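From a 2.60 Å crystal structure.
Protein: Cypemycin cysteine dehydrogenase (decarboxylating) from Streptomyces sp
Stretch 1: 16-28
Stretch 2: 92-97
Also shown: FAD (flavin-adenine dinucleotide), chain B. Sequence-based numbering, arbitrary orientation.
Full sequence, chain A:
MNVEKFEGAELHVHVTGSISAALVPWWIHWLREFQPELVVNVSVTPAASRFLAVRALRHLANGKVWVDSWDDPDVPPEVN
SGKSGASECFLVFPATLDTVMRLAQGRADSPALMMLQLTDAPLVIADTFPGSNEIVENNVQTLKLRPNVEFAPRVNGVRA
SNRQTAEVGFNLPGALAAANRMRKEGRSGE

Stretch 1 (16-28) TGSISAALVPWWI
Stretch 2 (92-97) VFPATL

Stretch 1 begins extended at T16 (phi/psi -124/169), turns through G17 (-82/62) and S18 (-114/159), then takes helical angles from I19 onward, with regular helix by V24-I28. Stretch 2 runs as a strand into a corner at F93 and P94. The peptide bond before P94 is cis. A helix begins just after T96. The register is set by T16 and A95, whose CA atoms lie 5.6 Å apart. The area buried between the stretches, both sides summed, is 472 Å².

The polar link centres on T16, a buried residue with chi1 at 76° (p). Its OG1 donates to P94 O at 2.6 Å and accepts from T96 N at 2.9 Å. One hydroxyl thus satisfies a carbonyl and an amide on either side of A95, and threonine suits the place because its hydroxyl can do both. T16 N adds a weak bond to P94 O, 3.3 Å long with an angle of 130°. The A95 CA-to-CB bond points away from stretch 1, and A95 CA lies 3.3 Å from T16 OG1. The T16 methyl is used too: CG2 lies 4.0 Å from V92 CG1.

Within stretch 1, S18 N donates to T16 O (2.9 Å) and A21 N to S18 O (2.7 Å), which closes the turn. S18 has chi1 p. Its OG packs 3.0 Å from P94 CG but is hydrogen-bonded elsewhere in the structure.

T96 has chi1 54° (p). Its CG2 packs against G17 C at 3.5 Å, while its OG1 donates to FAD O1P at 2.6 Å. The T96 side chain also caps a backbone N just past the stretch.

The cofactor satisfies groups from both stretches. G17 N donates to FAD O2P (2.8 Å), and G17 O accepts from FAD O2' (2.6 Å). Glycine fits here because a CB would be crowded by FAD O2P at 3.0 Å. L97 N donates to FAD O2 at 2.7 Å.

The remaining contact is mainly apolar. P94 is the most covered residue. Its CG packs 3.9 Å from A21 N, and its CD lies 4.3 Å from A21 CB and 3.7 Å from V24 CG2. V24 is t; its CG2 also reaches F93 CD2 at 4.1 Å. The nonpolar P94, V24 and F93 side chains suit this buried place, leaving no side-chain donor or acceptor unpaired. The F93 CA-to-CB bond points away from stretch 1 (chi1 t, chi2 67°), but its ring end returns. F93 CE2 meets W27 CB at 3.8 Å. W27 has chi1 m and chi2 104°. The edge of F93 points toward the face of the W27 five-membered ring, centroids 5.6 Å apart and planes at 87°.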

ATOM      1  N   THR A  16      18.886  21.719  10.663  1.00 38.80           N
ATOM      2  CA  THR A  16      17.639  22.195  10.000  1.00 36.30           C
ATOM      3  C   THR A  16      17.879  22.250   8.492  1.00 33.69           C
ATOM      4  O   THR A  16      18.989  22.168   8.090  1.00 35.86           O
ATOM      5  CB  THR A  16      17.144  23.537  10.584  1.00 34.72           C
ATOM      6  OG1 THR A  16      17.955  24.621  10.110  1.00 35.90           O
ATOM      7  CG2 THR A  16      17.068  23.559  12.104  1.00 29.99           C
ATOM      8  N   GLY A  17      16.809  22.437   7.718  1.00 39.03           N
ATOM      9  CA  GLY A  17      16.679  22.120   6.283  1.00 36.56           C
ATOM     10  C   GLY A  17      17.255  23.174   5.375  1.00 38.62           C
ATOM     11  O   GLY A  17      16.551  23.709   4.496  1.00 44.29           O
ATOM     12  N   SER A  18      18.533  23.405   5.477  1.00 39.19           N
ATOM     13  CA  SER A  18      19.226  24.124   4.398  1.00 44.34           C
ATOM     14  C   SER A  18      20.218  23.163   3.756  1.00 44.00           C
ATOM     15  O   SER A  18      20.622  22.143   4.378  1.00 43.69           O
ATOM     16  CB  SER A  18      19.844  25.392   4.915  1.00 46.80           C
ATOM     17  OG  SER A  18      20.844  25.132   5.862  1.00 48.57           O
ATOM     18  N   ILE A  19      20.605  23.473   2.533  1.00 45.78           N
ATOM     19  CA  ILE A  19      21.559  22.634   1.765  1.00 48.57           C
ATOM     20  C   ILE A  19      22.855  22.479   2.588  1.00 48.23           C
ATOM     21  O   ILE A  19      23.448  21.390   2.538  1.00 51.01           O
ATOM     22  CB  ILE A  19      21.732  23.202   0.345  1.00 51.26           C
ATOM     23  CG1 ILE A  19      22.478  22.210  -0.536  1.00 52.73           C
ATOM     24  CG2 ILE A  19      22.376  24.571   0.366  1.00 54.65           C
ATOM     25  CD1 ILE A  19      21.653  20.951  -0.743  1.00 68.01           C
ATOM     26  N   SER A  20      23.220  23.436   3.440  1.00 41.63           N
ATOM     27  CA  SER A  20      24.364  23.294   4.382  1.00 45.30           C
ATOM     28  C   SER A  20      24.201  22.055   5.270  1.00 45.11           C
ATOM     29  O   SER A  20      25.187  21.613   5.835  1.00 44.68           O
ATOM     30  CB  SER A  20      24.559  24.508   5.234  1.00 43.48           C
ATOM     31  OG  SER A  20      24.743  25.663   4.443  1.00 51.71           O
ATOM     32  N   ALA A  21      22.999  21.529   5.470  1.00 44.58           N
ATOM     33  CA  ALA A  21      22.856  20.331   6.328  1.00 42.00           C
ATOM     34  C   ALA A  21      23.642  19.188   5.700  1.00 40.09           C
ATOM     35  O   ALA A  21      24.149  18.411   6.441  1.00 39.57           O
ATOM     36  CB  ALA A  21      21.420  19.962   6.535  1.00 39.13           C
ATOM     37  N   ALA A  22      23.761  19.156   4.373  1.00 43.07           N
ATOM     38  CA  ALA A  22      24.535  18.123   3.643  1.00 47.15           C
ATOM     39  C   ALA A  22      26.005  18.104   4.123  1.00 48.50           C
ATOM     40  O   ALA A  22      26.614  17.003   4.065  1.00 45.59           O
ATOM     41  CB  ALA A  22      24.456  18.331   2.158  1.00 42.65           C
ATOM     42  N   LEU A  23      26.522  19.247   4.583  1.00 43.00           N
ATOM     43  CA  LEU A  23      27.924  19.439   5.027  1.00 40.18           C
ATOM     44  C   LEU A  23      28.105  19.124   6.520  1.00 43.24           C
ATOM     45  O   LEU A  23      29.238  19.051   6.947  1.00 42.75           O
ATOM     46  CB  LEU A  23      28.323  20.885   4.777  1.00 43.62           C
ATOM     47  CG  LEU A  23      28.909  21.184   3.409  1.00 49.87           C
ATOM     48  CD1 LEU A  23      28.070  20.597   2.304  1.00 53.41           C
ATOM     49  CD2 LEU A  23      29.024  22.691   3.212  1.00 53.75           C
ATOM     50  N   VAL A  24      27.032  18.938   7.285  1.00 43.68           N
ATOM     51  CA  VAL A  24      27.099  18.753   8.755  1.00 38.95           C
ATOM     52  C   VAL A  24      27.816  17.453   9.083  1.00 44.87           C
ATOM     53  O   VAL A  24      28.632  17.480   9.985  1.00 42.36           O
ATOM     54  CB  VAL A  24      25.704  18.841   9.387  1.00 40.02           C
ATOM     55  CG1 VAL A  24      25.689  18.448  10.854  1.00 39.44           C
ATOM     56  CG2 VAL A  24      25.195  20.244   9.242  1.00 43.78           C
ATOM     57  N   PRO A  25      27.556  16.280   8.437  1.00 51.23           N
ATOM     58  CA  PRO A  25      28.285  15.054   8.793  1.00 51.69           C
ATOM     59  C   PRO A  25      29.816  15.205   8.731  1.00 46.05           C
ATOM     60  O   PRO A  25      30.493  14.702   9.607  1.00 43.58           O
ATOM     61  CB  PRO A  25      27.820  14.046   7.753  1.00 48.65           C
ATOM     62  CG  PRO A  25      26.436  14.540   7.391  1.00 46.64           C
ATOM     63  CD  PRO A  25      26.561  16.038   7.385  1.00 41.61           C
ATOM     64  N   TRP A  26      30.319  15.953   7.751  1.00 47.25           N
ATOM     65  CA  TRP A  26      31.765  16.310   7.694  1.00 50.20           C
ATOM     66  C   TRP A  26      32.189  17.070   8.969  1.00 50.64           C
ATOM     67  O   TRP A  26      33.197  16.673   9.600  1.00 48.82           O
ATOM     68  CB  TRP A  26      32.069  17.099   6.416  1.00 50.68           C
ATOM     69  CG  TRP A  26      33.526  17.304   6.181  1.00 56.05           C
ATOM     70  CD1 TRP A  26      34.332  16.556   5.382  1.00 56.80           C
ATOM     71  CD2 TRP A  26      34.358  18.317   6.766  1.00 57.03           C
ATOM     72  NE1 TRP A  26      35.607  17.047   5.416  1.00 56.86           N
ATOM     73  CE2 TRP A  26      35.656  18.121   6.257  1.00 54.32           C
ATOM     74  CE3 TRP A  26      34.129  19.368   7.652  1.00 60.07           C
ATOM     75  CZ2 TRP A  26      36.731  18.926   6.605  1.00 54.62           C
ATOM     76  CZ3 TRP A  26      35.189  20.184   7.992  1.00 63.01           C
ATOM     77  CH2 TRP A  26      36.466  19.966   7.467  1.00 60.42           C
ATOM     78  N   TRP A  27      31.451  18.111   9.351  1.00 48.06           N
ATOM     79  CA  TRP A  27      31.728  18.895  10.585  1.00 49.58           C
ATOM     80  C   TRP A  27      31.558  18.064  11.860  1.00 46.12           C
ATOM     81  O   TRP A  27      32.342  18.243  12.783  1.00 47.85           O
ATOM     82  CB  TRP A  27      30.833  20.122  10.622  1.00 48.48           C
ATOM     83  CG  TRP A  27      31.339  21.156   9.690  1.00 43.92           C
ATOM     84  CD1 TRP A  27      30.848  21.489   8.464  1.00 43.95           C
ATOM     85  CD2 TRP A  27      32.525  21.925   9.888  1.00 44.16           C
ATOM     86  NE1 TRP A  27      31.626  22.458   7.892  1.00 44.05           N
ATOM     87  CE2 TRP A  27      32.664  22.750   8.751  1.00 50.41           C
ATOM     88  CE3 TRP A  27      33.460  22.002  10.914  1.00 48.57           C
ATOM     89  CZ2 TRP A  27      33.709  23.668   8.627  1.00 48.52           C
ATOM     90  CZ3 TRP A  27      34.506  22.895  10.778  1.00 56.12           C
ATOM     91  CH2 TRP A  27      34.620  23.724   9.653  1.00 48.12           C
ATOM     92  N   ILE A  28      30.541  17.219  11.955  1.00 44.66           N
ATOM     93  CA  ILE A  28      30.407  16.286  13.116  1.00 47.16           C
ATOM     94  C   ILE A  28      31.653  15.384  13.158  1.00 53.71           C
ATOM     95  O   ILE A  28      32.237  15.236  14.245  1.00 55.79           O
ATOM     96  CB  ILE A  28      29.112  15.452  13.060  1.00 47.21           C
ATOM     97  CG1 ILE A  28      27.851  16.324  13.046  1.00 50.21           C
ATOM     98  CG2 ILE A  28      29.089  14.432  14.205  1.00 48.31           C
ATOM     99  CD1 ILE A  28      27.641  17.112  14.300  1.00 52.54           C
ATOM    100  N   VAL A  92      22.311  25.308  16.835  1.00 39.19           N
ATOM    101  CA  VAL A  92      21.418  25.138  15.663  1.00 37.86           C
ATOM    102  C   VAL A  92      22.258  25.360  14.400  1.00 41.16           C
ATOM    103  O   VAL A  92      22.611  26.479  14.098  1.00 41.42           O
ATOM    104  CB  VAL A  92      20.196  26.061  15.771  1.00 38.68           C
ATOM    105  CG1 VAL A  92      19.169  25.750  14.697  1.00 39.40           C
ATOM    106  CG2 VAL A  92      19.555  25.957  17.151  1.00 35.39           C
ATOM    107  N   PHE A  93      22.593  24.270  13.726  1.00 44.38           N
ATOM    108  CA  PHE A  93      23.727  24.188  12.779  1.00 43.52           C
ATOM    109  C   PHE A  93      23.345  23.270  11.633  1.00 44.27           C
ATOM    110  O   PHE A  93      23.291  22.062  11.832  1.00 47.40           O
ATOM    111  CB  PHE A  93      24.964  23.649  13.500  1.00 41.79           C
ATOM    112  CG  PHE A  93      26.209  23.632  12.656  1.00 44.31           C
ATOM    113  CD1 PHE A  93      26.795  24.815  12.241  1.00 46.15           C
ATOM    114  CD2 PHE A  93      26.782  22.439  12.273  1.00 47.28           C
ATOM    115  CE1 PHE A  93      27.929  24.810  11.451  1.00 54.57           C
ATOM    116  CE2 PHE A  93      27.921  22.438  11.486  1.00 50.20           C
ATOM    117  CZ  PHE A  93      28.496  23.620  11.073  1.00 52.42           C
ATOM    118  N   PRO A  94      22.928  23.783  10.461  1.00 38.85           N
ATOM    119  CA  PRO A  94      22.544  25.179  10.288  1.00 40.01           C
ATOM    120  C   PRO A  94      21.137  25.526  10.789  1.00 43.26           C
ATOM    121  O   PRO A  94      20.384  24.630  11.134  1.00 35.89           O
ATOM    122  CB  PRO A  94      22.532  25.298   8.772  1.00 40.44           C
ATOM    123  CG  PRO A  94      21.983  23.978   8.335  1.00 41.59           C
ATOM    124  CD  PRO A  94      22.663  22.993   9.263  1.00 43.19           C
ATOM    125  N   ALA A  95      20.824  26.828  10.810  1.00 46.03           N
ATOM    126  CA  ALA A  95      19.517  27.343  11.259  1.00 39.38           C
ATOM    127  C   ALA A  95      18.851  28.037  10.104  1.00 36.25           C
ATOM    128  O   ALA A  95      19.349  29.019   9.664  1.00 39.73           O
ATOM    129  CB  ALA A  95      19.684  28.272  12.391  1.00 42.88           C
ATOM    130  N   THR A  96      17.739  27.487   9.665  1.00 38.76           N
ATOM    131  CA  THR A  96      16.878  28.126   8.643  1.00 40.72           C
ATOM    132  C   THR A  96      16.229  29.398   9.234  1.00 41.96           C
ATOM    133  O   THR A  96      16.026  29.507  10.462  1.00 34.91           O
ATOM    134  CB  THR A  96      15.834  27.139   8.098  1.00 40.50           C
ATOM    135  OG1 THR A  96      15.120  26.603   9.217  1.00 38.24           O
ATOM    136  CG2 THR A  96      16.473  26.022   7.294  1.00 41.89           C
ATOM    137  N   LEU A  97      15.787  30.256   8.329  1.00 41.72           N
ATOM    138  CA  LEU A  97      14.884  31.408   8.609  1.00 39.09           C
ATOM    139  C   LEU A  97      13.672  30.912   9.389  1.00 40.94           C
ATOM    140  O   LEU A  97      13.432  31.467  10.461  1.00 35.44           O
ATOM    141  CB  LEU A  97      14.511  32.031   7.266  1.00 40.10           C
ATOM    142  CG  LEU A  97      13.498  33.170   7.289  1.00 46.98           C
ATOM    143  CD1 LEU A  97      13.790  34.153   8.393  1.00 48.89           C
ATOM    144  CD2 LEU A  97      13.512  33.897   5.973  1.00 49.17           C
TER
HETATM  145  PA  FAD B 201      10.915  21.438   9.786  1.00 43.25           P
HETATM  146  O1A FAD B 201      10.688  20.649  11.034  1.00 46.56           O
HETATM  147  O2A FAD B 201      11.253  20.700   8.534  1.00 46.21           O
HETATM  148  O5B FAD B 201       9.649  22.386   9.519  1.00 52.39           O
HETATM  149  C5B FAD B 201       8.569  21.884   8.692  1.00 51.51           C
HETATM  150  C4B FAD B 201       7.299  22.627   9.027  1.00 52.59           C
HETATM  151  O4B FAD B 201       6.235  21.668   9.260  1.00 56.08           O
HETATM  152  C3B FAD B 201       7.346  23.508  10.283  1.00 49.71           C
HETATM  153  O3B FAD B 201       6.575  24.691  10.113  1.00 50.11           O
HETATM  154  C2B FAD B 201       6.742  22.593  11.353  1.00 50.24           C
HETATM  155  O2B FAD B 201       6.176  23.310  12.428  1.00 54.93           O
HETATM  156  C1B FAD B 201       5.680  21.861  10.541  1.00 49.48           C
HETATM  157  N9A FAD B 201       5.324  20.556  11.083  1.00 53.81           N
HETATM  158  C8A FAD B 201       5.323  20.167  12.400  1.00 67.62           C
HETATM  159  N7A FAD B 201       4.949  18.918  12.557  1.00 58.48           N
HETATM  160  C5A FAD B 201       4.691  18.463  11.269  1.00 63.88           C
HETATM  161  C6A FAD B 201       4.259  17.221  10.764  1.00 58.80           C
HETATM  162  N6A FAD B 201       3.999  16.163  11.526  1.00 61.90           N
HETATM  163  N1A FAD B 201       4.103  17.116   9.423  1.00 56.88           N
HETATM  164  C2A FAD B 201       4.366  18.186   8.661  1.00 64.08           C
HETATM  165  N3A FAD B 201       4.776  19.398   9.022  1.00 56.96           N
HETATM  166  C4A FAD B 201       4.920  19.469  10.356  1.00 58.70           C
HETATM  167  N1  FAD B 201      15.743  27.875   4.208  1.00 40.43           N
HETATM  168  C2  FAD B 201      16.594  28.677   4.888  1.00 41.08           C
HETATM  169  O2  FAD B 201      16.202  29.352   5.843  1.00 41.61           O
HETATM  170  N3  FAD B 201      17.908  28.778   4.557  1.00 44.45           N
HETATM  171  C4  FAD B 201      18.451  28.072   3.512  1.00 42.70           C
HETATM  172  O4  FAD B 201      19.639  28.193   3.249  1.00 41.01           O
HETATM  173  C4X FAD B 201      17.597  27.225   2.779  1.00 43.95           C
HETATM  174  N5  FAD B 201      18.097  26.545   1.780  1.00 45.33           N
HETATM  175  C5X FAD B 201      17.246  25.729   1.082  1.00 43.81           C
HETATM  176  C6  FAD B 201      17.766  24.989   0.006  1.00 40.61           C
HETATM  177  C7  FAD B 201      16.971  24.151  -0.739  1.00 43.69           C
HETATM  178  C7M FAD B 201      17.561  23.373  -1.886  1.00 45.59           C
HETATM  179  C8  FAD B 201      15.597  24.026  -0.416  1.00 45.36           C
HETATM  180  C8M FAD B 201      14.705  23.113  -1.216  1.00 45.15           C
HETATM  181  C9  FAD B 201      15.075  24.746   0.639  1.00 40.14           C
HETATM  182  C9A FAD B 201      15.880  25.606   1.405  1.00 40.89           C
HETATM  183  N10 FAD B 201      15.385  26.347   2.477  1.00 39.11           N
HETATM  184  C10 FAD B 201      16.220  27.180   3.198  1.00 42.86           C
HETATM  185  C1' FAD B 201      13.962  26.245   2.843  1.00 37.97           C
HETATM  186  C2' FAD B 201      13.744  25.335   4.037  1.00 39.74           C
HETATM  187  O2' FAD B 201      14.084  23.996   3.690  1.00 40.44           O
HETATM  188  C3' FAD B 201      12.288  25.383   4.506  1.00 39.69           C
HETATM  189  O3' FAD B 201      12.012  26.668   5.056  1.00 42.17           O
HETATM  190  C4' FAD B 201      11.939  24.310   5.540  1.00 39.62           C
HETATM  191  O4' FAD B 201      10.560  24.419   5.898  1.00 39.25           O
HETATM  192  C5' FAD B 201      12.789  24.409   6.786  1.00 41.66           C
HETATM  193  O5' FAD B 201      12.283  23.490   7.792  1.00 42.42           O
HETATM  194  P   FAD B 201      13.146  23.227   9.118  1.00 39.13           P
HETATM  195  O1P FAD B 201      13.530  24.546   9.701  1.00 40.26           O
HETATM  196  O2P FAD B 201      14.220  22.241   8.793  1.00 38.57           O
HETATM  197  O3P FAD B 201      12.059  22.527  10.067  1.00 44.87           O